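Local structure of isatin hydrolase (Ralstonia solanacearum, 5NMP) at residues D170-V182 against T201-C215. The protein hydrolyses isatin, a manganese-dependent reaction, and belongs to the putative cyclase family, whose members are generally assigned arylformamidase activity. Sequence-based numbering, arbitrary orientation.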
# COMPACT_ATOMS: atom_id res chain seq x y z
N ASP A 170 9.79 -30.30 -16.11
CA ASP A 170 11.03 -29.54 -16.19
C ASP A 170 10.82 -28.09 -15.75
O ASP A 170 11.46 -27.17 -16.28
CB ASP A 170 11.60 -29.59 -17.61
CG ASP A 170 10.64 -29.02 -18.65
OD1 ASP A 170 9.41 -29.01 -18.40
OD2 ASP A 170 11.12 -28.58 -19.72
N GLY A 171 9.94 -27.88 -14.78
CA GLY A 171 9.73 -26.57 -14.22
C GLY A 171 8.54 -25.82 -14.79
O GLY A 171 7.70 -26.39 -15.49
N ALA A 172 8.47 -24.52 -14.48
CA ALA A 172 7.35 -23.68 -14.90
C ALA A 172 7.55 -23.15 -16.32
O ALA A 172 8.66 -22.77 -16.70
CB ALA A 172 7.17 -22.53 -13.93
N HIS A 173 6.47 -23.12 -17.09
CA HIS A 173 6.52 -22.60 -18.45
C HIS A 173 5.73 -21.30 -18.57
O HIS A 173 4.54 -21.31 -18.87
CB HIS A 173 6.00 -23.65 -19.43
CG HIS A 173 6.92 -24.81 -19.61
ND1 HIS A 173 7.81 -24.90 -20.67
CD2 HIS A 173 7.12 -25.92 -18.86
CE1 HIS A 173 8.50 -26.02 -20.57
NE2 HIS A 173 8.10 -26.66 -19.48
N THR A 174 6.42 -20.19 -18.32
CA THR A 174 5.80 -18.87 -18.36
C THR A 174 6.67 -17.91 -19.18
O THR A 174 7.88 -18.11 -19.29
CB THR A 174 5.60 -18.31 -16.93
OG1 THR A 174 6.86 -18.28 -16.25
CG2 THR A 174 4.64 -19.18 -16.15
N PRO A 175 6.05 -16.88 -19.78
CA PRO A 175 6.82 -15.95 -20.62
C PRO A 175 7.73 -15.03 -19.81
O PRO A 175 7.58 -14.94 -18.59
CB PRO A 175 5.73 -15.15 -21.34
CG PRO A 175 4.56 -15.22 -20.43
CD PRO A 175 4.61 -16.58 -19.80
N GLY A 176 8.66 -14.36 -20.48
CA GLY A 176 9.61 -13.49 -19.81
C GLY A 176 10.64 -12.89 -20.76
O GLY A 176 10.67 -13.23 -21.94
N PRO A 177 11.49 -11.99 -20.24
CA PRO A 177 12.49 -11.31 -21.07
C PRO A 177 13.78 -12.11 -21.24
O PRO A 177 14.14 -12.89 -20.36
CB PRO A 177 12.77 -10.03 -20.28
CG PRO A 177 12.58 -10.43 -18.85
CD PRO A 177 11.48 -11.48 -18.86
N THR A 178 14.45 -11.92 -22.37
CA THR A 178 15.78 -12.48 -22.56
C THR A 178 16.78 -11.69 -21.74
O THR A 178 16.48 -10.60 -21.27
CB THR A 178 16.21 -12.46 -24.04
OG1 THR A 178 16.50 -11.11 -24.43
CG2 THR A 178 15.11 -13.02 -24.93
N GLN A 179 17.98 -12.24 -21.57
CA GLN A 179 19.03 -11.53 -20.85
C GLN A 179 19.36 -10.22 -21.54
O GLN A 179 19.53 -9.19 -20.89
CB GLN A 179 20.28 -12.40 -20.73
CG GLN A 179 21.46 -11.67 -20.08
CD GLN A 179 22.64 -12.57 -19.85
OE1 GLN A 179 22.49 -13.74 -19.51
NE2 GLN A 179 23.84 -12.03 -20.03
N GLU A 180 19.45 -10.26 -22.87
CA GLU A 180 19.78 -9.07 -23.65
C GLU A 180 18.74 -7.97 -23.47
O GLU A 180 19.08 -6.79 -23.41
CB GLU A 180 19.93 -9.43 -25.13
CG GLU A 180 21.12 -10.32 -25.46
CD GLU A 180 20.89 -11.79 -25.11
OE1 GLU A 180 19.80 -12.13 -24.60
OE2 GLU A 180 21.80 -12.61 -25.36
N ALA A 181 17.47 -8.37 -23.38
CA ALA A 181 16.39 -7.41 -23.18
C ALA A 181 16.50 -6.74 -21.81
O ALA A 181 16.34 -5.53 -21.68
CB ALA A 181 15.04 -8.09 -23.32
N VAL A 182 16.79 -7.54 -20.79
CA VAL A 182 17.00 -7.02 -19.45
C VAL A 182 18.18 -6.06 -19.42
O VAL A 182 18.10 -4.98 -18.84
CB VAL A 182 17.22 -8.16 -18.43
CG1 VAL A 182 17.54 -7.60 -17.05
CG2 VAL A 182 16.00 -9.06 -18.37
N THR A 201 8.98 -12.65 -12.43
CA THR A 201 9.36 -11.63 -13.41
C THR A 201 10.18 -12.25 -14.53
O THR A 201 10.20 -11.74 -15.64
CB THR A 201 10.16 -10.47 -12.79
OG1 THR A 201 11.32 -10.99 -12.14
CG2 THR A 201 9.31 -9.69 -11.80
N ASP A 202 10.85 -13.35 -14.21
CA ASP A 202 11.64 -14.07 -15.19
C ASP A 202 10.82 -15.14 -15.88
O ASP A 202 9.82 -15.61 -15.35
CB ASP A 202 12.86 -14.72 -14.53
CG ASP A 202 13.99 -13.74 -14.34
OD1 ASP A 202 14.68 -13.43 -15.33
OD2 ASP A 202 14.20 -13.28 -13.19
N ALA A 203 11.26 -15.53 -17.08
CA ALA A 203 10.68 -16.67 -17.77
C ALA A 203 10.97 -17.92 -16.95
O ALA A 203 12.07 -18.09 -16.44
CB ALA A 203 11.23 -16.79 -19.17
N GLY A 204 9.97 -18.78 -16.82
CA GLY A 204 10.08 -19.97 -16.00
C GLY A 204 11.27 -20.85 -16.34
O GLY A 204 11.91 -21.41 -15.46
N GLN A 205 11.57 -20.94 -17.63
CA GLN A 205 12.62 -21.84 -18.11
C GLN A 205 14.01 -21.20 -18.05
O GLN A 205 15.00 -21.83 -18.42
CB GLN A 205 12.32 -22.29 -19.54
CG GLN A 205 11.13 -23.22 -19.64
CD GLN A 205 11.35 -24.53 -18.91
OE1 GLN A 205 12.11 -25.38 -19.37
NE2 GLN A 205 10.70 -24.69 -17.77
N SER A 206 14.08 -19.97 -17.56
CA SER A 206 15.36 -19.25 -17.52
C SER A 206 16.23 -19.70 -16.35
O SER A 206 17.31 -19.16 -16.13
CB SER A 206 15.12 -17.74 -17.43
OG SER A 206 14.57 -17.39 -16.17
N TYR A 207 15.76 -20.69 -15.60
CA TYR A 207 16.55 -21.26 -14.52
C TYR A 207 17.74 -22.03 -15.07
O TYR A 207 18.70 -22.31 -14.36
CB TYR A 207 15.68 -22.19 -13.66
CG TYR A 207 15.37 -23.50 -14.33
CD1 TYR A 207 16.11 -24.64 -14.07
CD2 TYR A 207 14.33 -23.59 -15.26
CE1 TYR A 207 15.83 -25.84 -14.70
CE2 TYR A 207 14.04 -24.79 -15.89
CZ TYR A 207 14.79 -25.91 -15.61
OH TYR A 207 14.50 -27.09 -16.24
N ALA A 208 17.66 -22.36 -16.36
CA ALA A 208 18.66 -23.21 -16.99
C ALA A 208 19.55 -22.44 -17.97
O ALA A 208 20.45 -23.01 -18.58
CB ALA A 208 17.98 -24.37 -17.70
N TRP A 209 19.29 -21.15 -18.13
CA TRP A 209 20.12 -20.30 -18.99
C TRP A 209 21.49 -20.12 -18.34
O TRP A 209 21.62 -20.32 -17.13
CB TRP A 209 19.45 -18.95 -19.22
CG TRP A 209 18.13 -19.02 -19.91
CD1 TRP A 209 17.52 -20.14 -20.41
CD2 TRP A 209 17.24 -17.92 -20.19
NE1 TRP A 209 16.31 -19.81 -20.97
CE2 TRP A 209 16.12 -18.45 -20.85
CE3 TRP A 209 17.30 -16.55 -19.94
CZ2 TRP A 209 15.05 -17.65 -21.27
CZ3 TRP A 209 16.24 -15.76 -20.35
CH2 TRP A 209 15.13 -16.31 -21.01
N PRO A 210 22.52 -19.76 -19.14
CA PRO A 210 23.87 -19.55 -18.60
C PRO A 210 23.88 -18.60 -17.41
O PRO A 210 24.58 -18.85 -16.42
CB PRO A 210 24.64 -18.96 -19.79
CG PRO A 210 23.59 -18.61 -20.82
CD PRO A 210 22.49 -19.58 -20.60
N LEU A 211 23.11 -17.52 -17.50
CA LEU A 211 22.88 -16.66 -16.35
C LEU A 211 21.44 -16.83 -15.91
O LEU A 211 20.53 -16.25 -16.49
CB LEU A 211 23.20 -15.21 -16.69
CG LEU A 211 23.33 -14.25 -15.50
CD1 LEU A 211 24.50 -13.30 -15.71
CD2 LEU A 211 22.05 -13.47 -15.29
N ALA A 212 21.23 -17.66 -14.88
CA ALA A 212 19.90 -18.03 -14.43
C ALA A 212 19.10 -16.85 -13.89
O ALA A 212 19.62 -16.04 -13.12
CB ALA A 212 19.99 -19.12 -13.37
N TYR A 213 17.83 -16.78 -14.29
CA TYR A 213 16.92 -15.71 -13.87
C TYR A 213 17.53 -14.32 -14.06
O TYR A 213 17.77 -13.61 -13.09
CB TYR A 213 16.52 -15.89 -12.40
CG TYR A 213 15.63 -17.09 -12.16
CD1 TYR A 213 14.69 -17.48 -13.10
CD2 TYR A 213 15.73 -17.83 -10.99
CE1 TYR A 213 13.87 -18.57 -12.88
CE2 TYR A 213 14.92 -18.92 -10.76
CZ TYR A 213 13.99 -19.29 -11.71
OH TYR A 213 13.18 -20.38 -11.49
N PRO A 214 17.78 -13.94 -15.32
CA PRO A 214 18.49 -12.69 -15.62
C PRO A 214 17.79 -11.44 -15.09
O PRO A 214 18.47 -10.48 -14.71
CB PRO A 214 18.55 -12.67 -17.15
CG PRO A 214 17.44 -13.56 -17.59
CD PRO A 214 17.36 -14.64 -16.55
N CYS A 215 16.46 -11.44 -15.06
CA CYS A 215 15.73 -10.26 -14.63
C CYS A 215 15.94 -10.01 -13.14
O CYS A 215 16.29 -8.91 -12.74
CB CYS A 215 14.23 -10.39 -14.94
SG CYS A 215 13.30 -8.85 -14.77
O HOH W 1 9.69 -20.00 -19.86
O HOH W 2 6.99 -15.58 -15.87
O HOH W 3 7.71 -12.25 -17.29
O HOH W 4 13.53 -14.18 -17.89
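The carboxamide of Gln205 lies over one face of the His173 imidazole, the two planes only 6° apart, with NE2 of Gln205 displaced toward the ring's rim and its CD 3.6 Å from His173 CE1. At the ring edge, in plane, NE2 of His173 donates to Asp170 OD1 at 2.9 Å, and ND1 is hydrogen-bonded to Asp124; with both nitrogens engaged, the ring's rotation is fixed. A bend at chi2 (-64°) folds Gln205 back over this ring. Gln205 NE2 donates within its amide plane to Asp170 O and to Ala172 O, each at 3.0 Å and nearly straight, although it stands above both carbonyl planes. Farther along, Trp209 carries Ser206 CB over the centre of one face and turns its edge to Pro177 O, which lies 3.6 Å from Trp209 CZ3. Pro214 packs on Gln179, and Val182 CG2 on Cys215. Between these ends the segments meet directly and through water: one molecule joins Pro177 O, Asp202 OD1 and Ala203 N, while Gly204 N reaches Thr174 only weakly. In the loop leading into helix 214-221, Thr201 lies beside manganese ligand Asp82. Both N-H groups of Gln205 NE2 are thus spent on carbonyls of 170-182, holding the amide flat against His173.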